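Local coordinates for INRS (Synechocystis sp. pcc 6803, PDB 5FMN), which responds to nickel as a transcriptional regulator of the CsoR-like family and probably represses its target genes by binding their control regions, at the interface of chains A and B. Sequence-based numbering; all coordinates share one arbitrary frame. Chains: chain A/B, INRS.

The interface of chains A and B. Residues chain A 30, 33-34, 37; chain B 37, 40-41, 44.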
# COMPACT_ATOMS: atom_id res chain seq x y z
N VAL A 30 23.56 4.78 -2.10
CA VAL A 30 24.33 3.58 -1.81
C VAL A 30 24.32 3.31 -0.31
O VAL A 30 24.12 2.18 0.14
CB VAL A 30 25.78 3.69 -2.36
CG1 VAL A 30 26.71 2.63 -1.75
CG2 VAL A 30 25.76 3.59 -3.88
N LEU A 33 21.07 2.00 0.96
CA LEU A 33 20.94 0.62 0.56
C LEU A 33 21.82 -0.34 1.35
O LEU A 33 21.38 -1.41 1.71
CB LEU A 33 21.25 0.48 -0.92
CG LEU A 33 20.21 1.05 -1.87
CD1 LEU A 33 20.80 1.27 -3.26
CD2 LEU A 33 19.02 0.11 -1.93
N SER A 34 23.04 0.05 1.68
CA SER A 34 23.84 -0.67 2.69
C SER A 34 23.14 -0.81 4.05
O SER A 34 23.19 -1.88 4.63
CB SER A 34 25.20 -0.01 2.89
OG SER A 34 25.92 -0.05 1.70
N GLU A 37 20.42 -3.39 3.82
CA GLU A 37 21.09 -4.70 3.80
C GLU A 37 21.45 -5.17 5.20
O GLU A 37 21.11 -6.30 5.62
CB GLU A 37 22.35 -4.56 2.94
CG GLU A 37 22.85 -5.77 2.19
CD GLU A 37 24.26 -5.57 1.67
OE1 GLU A 37 24.59 -4.44 1.22
OE2 GLU A 37 25.04 -6.54 1.70
N GLU B 37 18.68 -10.16 0.93
CA GLU B 37 19.97 -9.49 1.15
C GLU B 37 20.82 -9.38 -0.13
O GLU B 37 21.33 -8.31 -0.47
CB GLU B 37 20.76 -10.26 2.22
CG GLU B 37 21.79 -9.43 2.95
CD GLU B 37 22.81 -10.29 3.65
OE1 GLU B 37 22.41 -11.32 4.24
OE2 GLU B 37 24.01 -9.90 3.61
N ILE B 40 19.25 -6.94 -2.53
CA ILE B 40 19.53 -5.54 -2.18
C ILE B 40 20.94 -5.12 -2.55
O ILE B 40 21.16 -4.00 -3.01
CB ILE B 40 19.28 -5.26 -0.70
CG1 ILE B 40 17.85 -4.84 -0.54
CG2 ILE B 40 20.15 -4.14 -0.15
CD1 ILE B 40 17.28 -5.35 0.74
N ARG B 41 21.89 -6.02 -2.36
CA ARG B 41 23.26 -5.76 -2.78
C ARG B 41 23.33 -5.58 -4.32
O ARG B 41 23.99 -4.66 -4.83
CB ARG B 41 24.11 -6.93 -2.27
CG ARG B 41 25.53 -6.60 -1.99
CD ARG B 41 26.23 -7.81 -1.43
NE ARG B 41 27.66 -7.56 -1.34
CZ ARG B 41 28.25 -6.92 -0.35
NH1 ARG B 41 27.53 -6.47 0.69
NH2 ARG B 41 29.57 -6.75 -0.37
N LYS B 44 22.33 -2.15 -5.26
CA LYS B 44 23.41 -1.21 -4.93
C LYS B 44 24.44 -1.14 -6.06
O LYS B 44 24.79 -0.05 -6.52
CB LYS B 44 24.07 -1.59 -3.61
CG LYS B 44 25.26 -0.73 -3.26
CD LYS B 44 25.63 -0.82 -1.78
CE LYS B 44 25.59 -2.25 -1.26
NZ LYS B 44 26.62 -2.51 -0.23
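Helix 23-48 of chain A packs against helix 26-48 of chain B, and A:Glu37 bridges two basic residues of the partner. A:Glu37 OE2 forms a salt bridge with B:Arg41 NH1 at 2.7 Å, and NH1 also donates a hydrogen bond to it. The oxygen lies at the guanidinium edge and in its plane, and offers its syn lone pair. The two planar groups are nonetheless turned 76° apart. The other oxygen, A:Glu37 OE1, is met nearly along its C-O axis by B:Lys44 NZ at 3.2 Å. The chain of B:Lys44 bends at chi3 (44°) and again at chi4, which swings NZ from beside A:Val30 towards the A:Glu37 carboxylate. There B:Lys44 NZ also donates to the hydroxyl OG of A:Ser34 at 3.2 Å. The lysine methylenes rest on A:Val30, with B:Lys44 CD 3.6 Å from A:Val30 CG1. Nearer the backbone than the carboxylate, A:Glu37 CB lies 3.8 Å from the B:Ile40 methyl CG2, which also touches the A:Leu33 backbone O. B:Glu37 crosses A:Glu37 at about a right angle, with the two CG atoms 3.9 Å apart. The OE2 atoms of A:Glu37 and B:Glu37 are 4.0 Å apart, a closeness of like charges that B:Arg41 probably helps offset. With an alanine in place of A:Glu37, B:Arg41 and B:Lys44 would probably lose their shared anionic mate, and their ends would be freer to turn. The interface is two-fold symmetric, so this ionic network recurs with the chains exchanged. It probably helps hold the subunits of this metal-sensing helical domain together in the four-chain assembly.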